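Local coordinates for protein peptidoglycan glycosyltransferase (Atopobium parvulum, PDB 4OVD) that belongs to the penicillin-binding proteins and combines a dimerisation domain with a penicillin-binding domain in one chain, at residues 512-518 / 541-546; 230-234 / 548-552; 183-187 / 216-220; 176-181 / 384-388; 302-307 / 460-464. One frame throughout, in Å; residues are numbered along the deposited sequence.

Contact 1. Residues 512-518 / 541-546; sequences ASFCGIV and SAAVVF
Phe546, from the first turn and a half of helix 542-556, meets Phe514 of strand 510-518 in a T-shaped stack. The edge of Phe514 points at the face of Phe546; the ring centroids are 4.7 Å apart and the planes stand at 71°. Phe514 CE2 lies over the centre of the Phe546 ring, while Phe514 CD2 comes to 3.4 Å from Phe546 CD2. With CG anti to the backbone N (chi1 168°), the Phe546 ring reaches down along the strand to Gly516, whose CA is 3.4 Å from Phe546 CE2. A residue without a side chain suits that place, because the ring occupies it. Farther along, Val518 CG2 touches Phe546 CZ at 4.0 Å.

Ala542 fits the other end. Its small CB settles on the strand backbone, 3.6 Å from Ala512 O, and packs against Phe514 CB at 4.0 Å, letting the helix start close to the sheet. No hydrogen bond crosses; Ser541 OG turns instead to Leu537 O. Ser513, Cys515 and Ile517 point away, toward helix 418-429. The arrangement is the helix-on-sheet layering of the penicillin-binding fold, with its antiparallel five-stranded sheet covered by helices on both faces.

Contact 2. Residues 230-234 / 548-552; sequences KAEEQ and QFAKD
Gln234 and Asp552 join two helices that run nearly antiparallel, at 168°, over one face of the five-stranded sheet of the penicillin-binding fold. The axes are 10.5 Å apart, room enough for side chains to interlock. Gln234 NE2 donates to Asp552 OD2 at 2.8 Å, with an N-H...O angle of 149°. The acceptor lies close to the amide plane and is met on the anti side of the carboxylate, whose plane is almost perpendicular to that of the amide. Gln234 can span the gap because its chain is extended beyond CG.

The same carboxylate has a positive neighbour: Lys230 NZ is 4.3 Å from Asp552 OD2, too far for a salt bridge, but near enough that the charges probably favour each other. The aliphatic part of the lysine does the touching, with CD 3.8 Å from Asp552 CB. On the far side of the helix, Glu232 OE2 accepts from Gly160 N and Gln228 NE2.

Beneath this polar layer the contact is apolar. Ala231, small enough to admit a ring, lies against Phe549, which also touches Ile250, Ala252 and Val527 of the sheet; Ala231 CA is 3.4 Å from Phe549 CE1. Gln234 OE1 sits at the edge of that ring and is 3.3 Å from Phe549 N, at an angle too poor for a hydrogen bond.

Contact 3. Residues 183-187 / 216-220; sequences DILAG and GQDIV
Ile184 and Leu185, at the end of helix 182-185, lean over the turn that leads into strand 219-221, a member of the mixed six-stranded sheet, where it lies between strands 62-63 and 440-443. The two residues reach it in different ways. Ile184 and Ile219, as modelled, cross at about a right angle, each offering the end of its longer branch. The gap between the two CD1 atoms is too short to be trusted, which leaves the detail of this meeting doubtful.

Leu185 starts from a bond directed away from the strand, yet its CD2 arm returns over the backbone, 3.6 Å from Gln217 O and 4.4 Å from Ile219 CB; a chi1 of -75° sets its CG beside the backbone N and opposite the carbonyl carbon. Leu185 and Ile219 also share Ile62 as a neighbour, and branched apolar side chains suit this seam between helix and sheet. Gln217 is different: its chain stretches out beyond CG along the exposed side, and OE1 passes Ile184 CB at 4.1 Å.

The backbone ties the end of the helix to the turn. Gln217 N donates to Ile184 O at 3.0 Å, nearly straight at 165°, the donor being tilted somewhat from the carbonyl plane. Asp218 looks the other way, its OD1 accepting from Thr61 N. Gly216 can nestle against the last helical carbonyl because it lacks a side chain: its CA is 3.1 Å from Leu185 O in a C-H...O contact with an angle of 174° at the hydrogen.

Contact 4. Residues 176-181 / 384-388; sequences GLEYYY and IDFPG
Asp385 packs tightly against both Tyr180, in the short helix 176-180, and Tyr181, just after it. Tyr181 OH donates to Asp385 OD2 over a short 2.5 Å, meeting it on the anti side, with ring and carboxylate planes at 77°. Asp385 centres an inverse gamma turn, and its peptide bond to Phe386 lies over one face of the Tyr180 ring; Tyr180 CE2 is 3.5 Å from Asp385 CB. A chi1 of -165° turns that ring away from its own N and lays it along the loop.

Gly176 suits its place through its positive phi. Its CA lies 3.6 Å from Phe386 CE1, and its carbonyl O is 3.3 Å from Pro387 CG.

Toward solvent the fit relaxes. Tyr180, although exposed, still covers the loop with one face, but exposed Tyr179 offers a ring edge to Pro387, CD2 to CG 4.0 Å.

The carboxylate is well satisfied: OD1 also accepts from Phe439 N, and OD2 from Met440 N. Asp385 O, by contrast, is buried under Leu177 CD2 at 3.0 Å and finds no partner. Three donors on a buried aspartate are consistent with a charged carboxylate where the dimerisation region meets the penicillin-binding domain.

Contact 5. Residues 302-307 / 460-464; sequences TSIGVD and TASAE
Glu464 presents a flat carboxylate to helix 298-307, and Ser303 lies over one face of it, its OG 3.1 Å from Glu464 CD. That hydroxyl is bonded to Val299 O, so it touches the face without bonding to it. At the edge, close to the plane, Thr302 OG1 stands 2.7 Å from Glu464 OE1; this hydroxyl is shared between the glutamate and the backbone O of Lys298. Beside OE2 the edge is met by Val306 CG2 at 3.7 Å. The glutamate chain bends at CG (chi2 -71°), which folds the carboxylate back against the opposing helix. OE2 comes within 3.1 Å of Thr302 O, and two acceptors so close in a buried place might raise the affinity of the acid for a proton.

The second flat group, the Asp307 carboxylate, is met at the anti lone pair of OD1 by Thr460 OG1, which donates at 2.7 Å. Ser457 N bonds to the same oxygen, and Thr460 OG1 is also linked to Ser457 OG. These helices belong to the helical part of the penicillin-binding domain and cross at 134°, with axes 9.5 Å apart. Through Asp307 and Thr460 the end of helix 298-307 faces the first turn of helix 458-474, where the Ser457 N-H and the helix start would probably stabilise a negative aspartate.

Between the two acids the packing is apolar and small in scale. Thr460 turns its methyl inward, CG2 lying 3.7 Å from Val306 CG1, and Ala463 CB lies 4.4 Å from Val306 CG1. Helix 418-429 closes over Ser303 and Glu464 through Val428.

Contacts 1 and 5 are buried within the penicillin-binding domain, whereas contacts 2, 3 and 4 are partly open to solvent. Contacts 1 and 2 share helix 542-556 and touch through Val518 CG2 and Ala550 CB, 4.0 Å apart; the first uses stacked rings on the sheet, the second adds a polar pair between helices. Contacts 3 and 4 lie on consecutive short helices and meet where Leu185 CD1 packs on Leu177 O, yet one relies on backbone bonding and the other on a carboxylate that accepts several hydrogen bonds. Contact 5 also holds acids, but between helices, about 42 Å from contact 3, centre to centre.

Contact 1. Residues 512-518 / 541-546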
# COMPACT_ATOMS: atom_id res chain seq x y z
N ALA A 512 7.04 -9.13 6.87
CA ALA A 512 8.25 -8.60 6.25
C ALA A 512 7.80 -7.78 5.08
O ALA A 512 7.22 -8.33 4.15
CB ALA A 512 9.15 -9.73 5.76
N SER A 513 8.23 -6.52 5.06
CA SER A 513 7.81 -5.56 4.04
C SER A 513 8.94 -4.81 3.44
O SER A 513 9.98 -4.67 4.05
CB SER A 513 7.01 -4.47 4.73
OG SER A 513 5.84 -5.06 5.26
N PHE A 514 8.75 -4.41 2.20
CA PHE A 514 9.66 -3.53 1.58
C PHE A 514 8.83 -2.53 0.74
O PHE A 514 7.97 -2.97 -0.02
CB PHE A 514 10.67 -4.22 0.67
CG PHE A 514 11.65 -3.25 0.10
CD1 PHE A 514 12.70 -2.85 0.85
CD2 PHE A 514 11.48 -2.70 -1.15
CE1 PHE A 514 13.62 -1.92 0.31
CE2 PHE A 514 12.40 -1.79 -1.71
CZ PHE A 514 13.45 -1.43 -0.97
N CYS A 515 9.13 -1.24 0.84
CA CYS A 515 8.46 -0.26 0.01
C CYS A 515 9.57 0.54 -0.67
O CYS A 515 10.44 1.08 0.03
CB CYS A 515 7.58 0.69 0.82
SG CYS A 515 6.48 1.66 -0.33
N GLY A 516 9.57 0.58 -2.00
CA GLY A 516 10.62 1.29 -2.76
C GLY A 516 10.12 2.11 -3.93
O GLY A 516 9.08 1.85 -4.48
N ILE A 517 10.90 3.12 -4.28
CA ILE A 517 10.57 4.07 -5.31
C ILE A 517 11.68 3.90 -6.34
O ILE A 517 12.86 3.95 -5.98
CB ILE A 517 10.62 5.49 -4.71
CG1 ILE A 517 9.64 5.62 -3.55
CG2 ILE A 517 10.30 6.53 -5.77
CD1 ILE A 517 9.88 6.74 -2.54
N VAL A 518 11.31 3.66 -7.58
CA VAL A 518 12.29 3.46 -8.65
C VAL A 518 12.47 4.80 -9.38
O VAL A 518 11.48 5.46 -9.66
CB VAL A 518 11.81 2.36 -9.63
CG1 VAL A 518 12.90 2.04 -10.63
CG2 VAL A 518 11.43 1.09 -8.90
N SER A 541 13.92 -11.13 2.01
CA SER A 541 12.71 -11.66 1.41
C SER A 541 11.94 -10.63 0.66
O SER A 541 12.01 -10.57 -0.54
CB SER A 541 11.87 -12.36 2.47
OG SER A 541 11.48 -11.47 3.48
N ALA A 542 11.27 -9.73 1.35
CA ALA A 542 10.49 -8.80 0.65
C ALA A 542 11.34 -7.93 -0.27
O ALA A 542 10.87 -7.52 -1.35
CB ALA A 542 9.77 -7.94 1.66
N ALA A 543 12.53 -7.58 0.16
CA ALA A 543 13.42 -6.75 -0.66
C ALA A 543 13.81 -7.51 -1.93
O ALA A 543 13.94 -6.92 -2.98
CB ALA A 543 14.66 -6.36 0.11
N VAL A 544 13.98 -8.82 -1.82
CA VAL A 544 14.36 -9.66 -2.99
C VAL A 544 13.23 -9.73 -4.00
O VAL A 544 13.44 -9.58 -5.21
CB VAL A 544 14.77 -11.08 -2.54
CG1 VAL A 544 14.97 -12.00 -3.73
CG2 VAL A 544 16.03 -11.04 -1.72
N VAL A 545 12.00 -9.89 -3.50
CA VAL A 545 10.85 -9.92 -4.35
C VAL A 545 10.70 -8.57 -5.05
O VAL A 545 10.42 -8.52 -6.23
CB VAL A 545 9.56 -10.23 -3.54
CG1 VAL A 545 8.33 -10.12 -4.41
CG2 VAL A 545 9.64 -11.59 -2.88
N PHE A 546 10.90 -7.49 -4.33
CA PHE A 546 10.81 -6.15 -4.95
C PHE A 546 11.77 -5.99 -6.14
O PHE A 546 11.38 -5.43 -7.20
CB PHE A 546 11.11 -5.06 -3.92
CG PHE A 546 11.30 -3.67 -4.51
CD1 PHE A 546 12.48 -3.35 -5.15
CD2 PHE A 546 10.33 -2.68 -4.37
CE1 PHE A 546 12.68 -2.08 -5.67
CE2 PHE A 546 10.53 -1.40 -4.87
CZ PHE A 546 11.71 -1.09 -5.51

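Contact 2. Residues 230-234 / 548-552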
# COMPACT_ATOMS: atom_id res chain seq x y z
N LYS A 230 1.98 -10.83 -13.53
CA LYS A 230 3.29 -11.00 -12.91
C LYS A 230 3.18 -10.75 -11.42
O LYS A 230 3.79 -11.48 -10.64
CB LYS A 230 4.28 -10.00 -13.46
CG LYS A 230 4.63 -10.19 -14.93
CD LYS A 230 5.60 -9.11 -15.37
CE LYS A 230 5.90 -9.22 -16.84
NZ LYS A 230 6.51 -10.55 -17.05
N ALA A 231 2.47 -9.70 -11.01
CA ALA A 231 2.32 -9.43 -9.58
C ALA A 231 1.76 -10.65 -8.88
O ALA A 231 2.25 -11.06 -7.82
CB ALA A 231 1.42 -8.23 -9.35
N GLU A 232 0.75 -11.26 -9.49
CA GLU A 232 0.11 -12.42 -8.88
C GLU A 232 1.00 -13.62 -8.82
O GLU A 232 1.06 -14.31 -7.81
CB GLU A 232 -1.18 -12.74 -9.62
CG GLU A 232 -2.19 -11.60 -9.46
CD GLU A 232 -3.55 -11.88 -10.08
OE1 GLU A 232 -3.71 -12.99 -10.66
OE2 GLU A 232 -4.47 -11.00 -9.96
N GLU A 233 1.72 -13.89 -9.89
CA GLU A 233 2.55 -15.05 -9.88
C GLU A 233 3.75 -14.88 -8.99
O GLU A 233 4.14 -15.82 -8.26
CB GLU A 233 2.88 -15.48 -11.31
CG GLU A 233 3.74 -14.54 -12.15
CD GLU A 233 3.68 -14.85 -13.66
OE1 GLU A 233 2.68 -15.45 -14.11
OE2 GLU A 233 4.58 -14.43 -14.41
N GLN A 234 4.34 -13.69 -8.98
CA GLN A 234 5.47 -13.41 -8.11
C GLN A 234 5.09 -13.41 -6.63
O GLN A 234 5.79 -13.98 -5.80
CB GLN A 234 6.21 -12.14 -8.55
CG GLN A 234 6.91 -12.42 -9.88
CD GLN A 234 7.70 -11.28 -10.44
OE1 GLN A 234 8.47 -10.66 -9.73
NE2 GLN A 234 7.53 -11.01 -11.74
N GLN A 548 12.96 -8.04 -8.29
CA GLN A 548 12.45 -8.71 -9.47
C GLN A 548 11.13 -8.11 -9.97
O GLN A 548 10.98 -7.81 -11.15
CB GLN A 548 12.30 -10.21 -9.22
CG GLN A 548 11.61 -10.98 -10.36
CD GLN A 548 12.27 -10.90 -11.76
OE1 GLN A 548 11.66 -11.33 -12.76
NE2 GLN A 548 13.49 -10.37 -11.84
N PHE A 549 10.17 -7.85 -9.08
CA PHE A 549 8.95 -7.34 -9.58
C PHE A 549 9.03 -5.85 -10.03
O PHE A 549 8.44 -5.43 -11.03
CB PHE A 549 7.83 -7.56 -8.55
CG PHE A 549 6.56 -6.98 -8.99
CD1 PHE A 549 5.81 -7.61 -9.96
CD2 PHE A 549 6.10 -5.79 -8.44
CE1 PHE A 549 4.63 -7.06 -10.41
CE2 PHE A 549 4.94 -5.23 -8.89
CZ PHE A 549 4.19 -5.87 -9.87
N ALA A 550 9.76 -5.04 -9.31
CA ALA A 550 9.84 -3.63 -9.68
C ALA A 550 10.56 -3.45 -11.03
O ALA A 550 10.22 -2.56 -11.79
CB ALA A 550 10.50 -2.82 -8.60
N LYS A 551 11.50 -4.35 -11.30
CA LYS A 551 12.27 -4.40 -12.56
C LYS A 551 11.28 -4.67 -13.67
O LYS A 551 11.19 -3.88 -14.63
CB LYS A 551 13.32 -5.52 -12.44
CG LYS A 551 14.04 -5.97 -13.68
CD LYS A 551 14.77 -4.82 -14.32
CE LYS A 551 15.61 -5.37 -15.46
NZ LYS A 551 16.20 -4.26 -16.26
N ASP A 552 10.50 -5.75 -13.51
CA ASP A 552 9.45 -6.08 -14.48
C ASP A 552 8.45 -4.96 -14.60
O ASP A 552 7.95 -4.73 -15.66
CB ASP A 552 8.68 -7.34 -14.08
CG ASP A 552 9.55 -8.57 -14.10
OD1 ASP A 552 10.72 -8.47 -14.52
OD2 ASP A 552 9.06 -9.63 -13.67

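Contact 3. Residues 183-187 / 216-220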
# COMPACT_ATOMS: atom_id res chain seq x y z
N ASP A 183 -23.26 1.21 -9.15
CA ASP A 183 -24.33 2.12 -9.61
C ASP A 183 -23.99 2.78 -10.92
O ASP A 183 -24.89 3.12 -11.68
CB ASP A 183 -24.82 3.11 -8.55
CG ASP A 183 -23.72 3.93 -7.95
OD1 ASP A 183 -22.58 3.94 -8.49
OD2 ASP A 183 -23.99 4.57 -6.91
N ILE A 184 -22.71 2.94 -11.23
CA ILE A 184 -22.43 3.46 -12.54
C ILE A 184 -22.24 2.31 -13.53
O ILE A 184 -22.61 2.44 -14.68
CB ILE A 184 -21.38 4.61 -12.55
CG1 ILE A 184 -19.98 4.14 -12.25
CG2 ILE A 184 -21.81 5.73 -11.61
CD1 ILE A 184 -19.37 3.47 -13.44
N LEU A 185 -21.75 1.16 -13.10
CA LEU A 185 -21.56 0.01 -14.06
C LEU A 185 -22.89 -0.68 -14.45
O LEU A 185 -23.05 -1.26 -15.55
CB LEU A 185 -20.69 -1.04 -13.39
CG LEU A 185 -19.23 -0.69 -13.30
CD1 LEU A 185 -18.42 -1.57 -12.38
CD2 LEU A 185 -18.68 -0.77 -14.73
N ALA A 186 -23.83 -0.70 -13.51
CA ALA A 186 -25.16 -1.33 -13.73
C ALA A 186 -25.99 -0.39 -14.56
O ALA A 186 -26.03 0.83 -14.34
CB ALA A 186 -25.86 -1.58 -12.41
N GLY A 187 -26.70 -0.90 -15.52
CA GLY A 187 -27.48 0.05 -16.25
C GLY A 187 -28.80 -0.07 -15.60
O GLY A 187 -28.90 -0.51 -14.46
N GLY A 216 -24.86 0.10 -18.64
CA GLY A 216 -24.03 0.80 -17.69
C GLY A 216 -22.92 1.56 -18.39
O GLY A 216 -22.68 1.35 -19.57
N GLN A 217 -22.25 2.42 -17.64
CA GLN A 217 -21.15 3.20 -18.17
C GLN A 217 -19.82 2.48 -18.10
O GLN A 217 -19.50 1.83 -17.10
CB GLN A 217 -21.03 4.51 -17.41
CG GLN A 217 -22.02 5.56 -17.85
CD GLN A 217 -21.80 6.89 -17.15
OE1 GLN A 217 -21.61 6.95 -15.92
NE2 GLN A 217 -21.84 7.97 -17.93
N ASP A 218 -19.05 2.60 -19.14
CA ASP A 218 -17.72 2.00 -19.20
C ASP A 218 -16.77 2.65 -18.23
O ASP A 218 -16.96 3.82 -17.85
CB ASP A 218 -17.19 2.07 -20.61
CG ASP A 218 -18.05 1.30 -21.57
OD1 ASP A 218 -18.75 0.38 -21.09
OD2 ASP A 218 -18.06 1.62 -22.77
N ILE A 219 -15.82 1.86 -17.77
CA ILE A 219 -14.85 2.33 -16.82
C ILE A 219 -13.47 1.94 -17.32
O ILE A 219 -13.29 0.83 -17.84
CB ILE A 219 -15.12 1.64 -15.45
CG1 ILE A 219 -15.31 2.66 -14.36
CG2 ILE A 219 -14.17 0.52 -15.13
CD1 ILE A 219 -16.51 3.55 -14.66
N VAL A 220 -12.52 2.87 -17.25
CA VAL A 220 -11.14 2.57 -17.61
C VAL A 220 -10.29 2.62 -16.36
O VAL A 220 -10.30 3.59 -15.63
CB VAL A 220 -10.51 3.58 -18.60
CG1 VAL A 220 -9.11 3.13 -18.97
CG2 VAL A 220 -11.40 3.73 -19.83

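Contact 4. Residues 176-181 / 384-388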
# COMPACT_ATOMS: atom_id res chain seq x y z
N GLY A 176 -15.01 -6.20 -5.00
CA GLY A 176 -14.11 -5.43 -5.84
C GLY A 176 -14.72 -4.21 -6.47
O GLY A 176 -15.58 -3.54 -5.89
N LEU A 177 -14.25 -3.90 -7.65
CA LEU A 177 -14.70 -2.70 -8.41
C LEU A 177 -16.13 -2.85 -8.99
O LEU A 177 -16.91 -1.87 -9.05
CB LEU A 177 -13.69 -2.34 -9.50
CG LEU A 177 -12.31 -1.87 -9.04
CD1 LEU A 177 -11.49 -1.53 -10.25
CD2 LEU A 177 -12.46 -0.63 -8.19
N GLU A 178 -16.51 -4.09 -9.26
CA GLU A 178 -17.87 -4.38 -9.70
C GLU A 178 -18.86 -3.87 -8.67
O GLU A 178 -19.90 -3.32 -9.02
CB GLU A 178 -18.03 -5.87 -9.94
CG GLU A 178 -17.29 -6.38 -11.14
CD GLU A 178 -17.96 -6.13 -12.51
OE1 GLU A 178 -18.83 -5.26 -12.65
OE2 GLU A 178 -17.60 -6.85 -13.48
N TYR A 179 -18.51 -4.05 -7.39
CA TYR A 179 -19.31 -3.57 -6.29
C TYR A 179 -19.11 -2.08 -6.06
O TYR A 179 -20.06 -1.30 -5.95
CB TYR A 179 -19.03 -4.32 -4.95
CG TYR A 179 -19.79 -3.72 -3.77
CD1 TYR A 179 -21.16 -3.95 -3.60
CD2 TYR A 179 -19.18 -2.89 -2.90
CE1 TYR A 179 -21.88 -3.36 -2.56
CE2 TYR A 179 -19.87 -2.30 -1.86
CZ TYR A 179 -21.22 -2.54 -1.69
OH TYR A 179 -21.86 -1.97 -0.62
N TYR A 180 -17.88 -1.67 -5.99
CA TYR A 180 -17.57 -0.26 -5.65
C TYR A 180 -18.24 0.71 -6.64
O TYR A 180 -18.83 1.71 -6.23
CB TYR A 180 -16.06 -0.01 -5.58
CG TYR A 180 -15.72 1.27 -4.93
CD1 TYR A 180 -15.64 1.32 -3.57
CD2 TYR A 180 -15.54 2.43 -5.64
CE1 TYR A 180 -15.39 2.46 -2.90
CE2 TYR A 180 -15.30 3.62 -4.98
CZ TYR A 180 -15.21 3.60 -3.60
OH TYR A 180 -14.97 4.66 -2.83
N TYR A 181 -18.19 0.38 -7.91
CA TYR A 181 -18.78 1.22 -8.94
C TYR A 181 -20.05 0.59 -9.56
O TYR A 181 -20.37 0.78 -10.75
CB TYR A 181 -17.75 1.49 -10.06
CG TYR A 181 -16.58 2.38 -9.62
CD1 TYR A 181 -16.78 3.73 -9.36
CD2 TYR A 181 -15.28 1.86 -9.47
CE1 TYR A 181 -15.73 4.56 -9.00
CE2 TYR A 181 -14.21 2.69 -9.12
CZ TYR A 181 -14.46 4.04 -8.86
OH TYR A 181 -13.45 4.91 -8.53
N ILE A 384 -8.97 5.40 -1.38
CA ILE A 384 -8.84 4.42 -2.49
C ILE A 384 -10.23 3.92 -2.92
O ILE A 384 -11.17 3.79 -2.10
CB ILE A 384 -7.91 3.24 -2.11
CG1 ILE A 384 -7.74 2.25 -3.28
CG2 ILE A 384 -8.46 2.49 -0.88
CD1 ILE A 384 -6.58 1.35 -3.11
N ASP A 385 -10.38 3.66 -4.23
CA ASP A 385 -11.68 3.23 -4.71
C ASP A 385 -11.77 1.71 -4.72
O ASP A 385 -11.81 1.08 -5.78
CB ASP A 385 -11.99 3.87 -6.07
CG ASP A 385 -10.90 3.61 -7.10
OD1 ASP A 385 -9.72 3.38 -6.71
OD2 ASP A 385 -11.21 3.72 -8.30
N PHE A 386 -11.88 1.14 -3.53
CA PHE A 386 -11.95 -0.30 -3.36
C PHE A 386 -12.70 -0.56 -2.06
O PHE A 386 -12.48 0.13 -1.07
CB PHE A 386 -10.55 -0.92 -3.34
CG PHE A 386 -10.56 -2.34 -3.62
CD1 PHE A 386 -10.68 -2.77 -4.93
CD2 PHE A 386 -10.56 -3.27 -2.61
CE1 PHE A 386 -10.80 -4.11 -5.23
CE2 PHE A 386 -10.64 -4.63 -2.92
CZ PHE A 386 -10.76 -5.05 -4.22
N PRO A 387 -13.54 -1.59 -2.04
CA PRO A 387 -14.35 -1.76 -0.82
C PRO A 387 -13.63 -2.23 0.43
O PRO A 387 -12.61 -2.82 0.31
CB PRO A 387 -15.37 -2.82 -1.22
CG PRO A 387 -15.16 -3.06 -2.70
CD PRO A 387 -13.85 -2.56 -3.10
N GLY A 388 -14.16 -1.91 1.60
CA GLY A 388 -13.62 -2.44 2.85
C GLY A 388 -12.39 -1.80 3.41
O GLY A 388 -11.70 -2.40 4.19

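Contact 5. Residues 302-307 / 460-464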
# COMPACT_ATOMS: atom_id res chain seq x y z
N THR A 302 10.90 10.19 10.48
CA THR A 302 12.01 11.10 10.13
C THR A 302 11.51 12.26 9.31
O THR A 302 12.04 13.38 9.44
CB THR A 302 13.14 10.34 9.41
OG1 THR A 302 12.55 9.55 8.38
CG2 THR A 302 13.76 9.31 10.31
N SER A 303 10.55 12.02 8.43
CA SER A 303 9.96 13.13 7.69
C SER A 303 9.39 14.23 8.60
O SER A 303 9.58 15.42 8.36
CB SER A 303 8.85 12.63 6.80
OG SER A 303 9.45 11.83 5.83
N ILE A 304 8.68 13.83 9.63
CA ILE A 304 8.10 14.78 10.56
C ILE A 304 9.14 15.66 11.26
O ILE A 304 8.94 16.86 11.35
CB ILE A 304 7.24 14.03 11.59
CG1 ILE A 304 6.02 13.45 10.92
CG2 ILE A 304 6.77 14.98 12.68
CD1 ILE A 304 5.30 12.44 11.85
N GLY A 305 10.24 15.05 11.72
CA GLY A 305 11.30 15.75 12.36
C GLY A 305 11.98 16.72 11.43
O GLY A 305 12.17 17.91 11.72
N VAL A 306 12.28 16.23 10.26
CA VAL A 306 12.98 17.02 9.28
C VAL A 306 12.09 18.16 8.82
O VAL A 306 12.49 19.31 8.75
CB VAL A 306 13.38 16.15 8.09
CG1 VAL A 306 13.87 17.04 6.93
CG2 VAL A 306 14.47 15.16 8.48
N ASP A 307 10.83 17.85 8.57
CA ASP A 307 9.95 18.89 8.08
C ASP A 307 9.73 19.90 9.17
O ASP A 307 9.37 21.00 8.89
CB ASP A 307 8.61 18.36 7.60
CG ASP A 307 7.97 19.34 6.58
OD1 ASP A 307 8.64 19.71 5.54
OD2 ASP A 307 6.82 19.73 6.84
N THR A 460 12.21 18.58 2.35
CA THR A 460 12.11 17.43 3.27
C THR A 460 12.02 16.13 2.48
O THR A 460 12.71 15.21 2.83
CB THR A 460 10.90 17.61 4.17
OG1 THR A 460 11.08 18.84 4.89
CG2 THR A 460 10.74 16.45 5.08
N ALA A 461 11.16 16.08 1.43
CA ALA A 461 11.02 14.94 0.57
C ALA A 461 12.34 14.52 -0.02
O ALA A 461 12.66 13.35 -0.00
CB ALA A 461 10.01 15.16 -0.52
N SER A 462 13.12 15.48 -0.48
CA SER A 462 14.43 15.20 -1.01
C SER A 462 15.40 14.65 0.03
O SER A 462 16.18 13.79 -0.28
CB SER A 462 15.06 16.49 -1.59
OG SER A 462 14.28 16.91 -2.67
N ALA A 463 15.40 15.18 1.26
CA ALA A 463 16.30 14.68 2.29
C ALA A 463 15.87 13.22 2.63
O ALA A 463 16.70 12.37 2.77
CB ALA A 463 16.23 15.56 3.52
N GLU A 464 14.55 12.95 2.68
CA GLU A 464 14.09 11.60 2.96
C GLU A 464 14.47 10.61 1.82
O GLU A 464 14.89 9.46 2.10
CB GLU A 464 12.62 11.57 3.19
CG GLU A 464 12.17 12.28 4.44
CD GLU A 464 12.55 11.56 5.74
OE1 GLU A 464 12.39 10.31 5.84
OE2 GLU A 464 13.01 12.26 6.67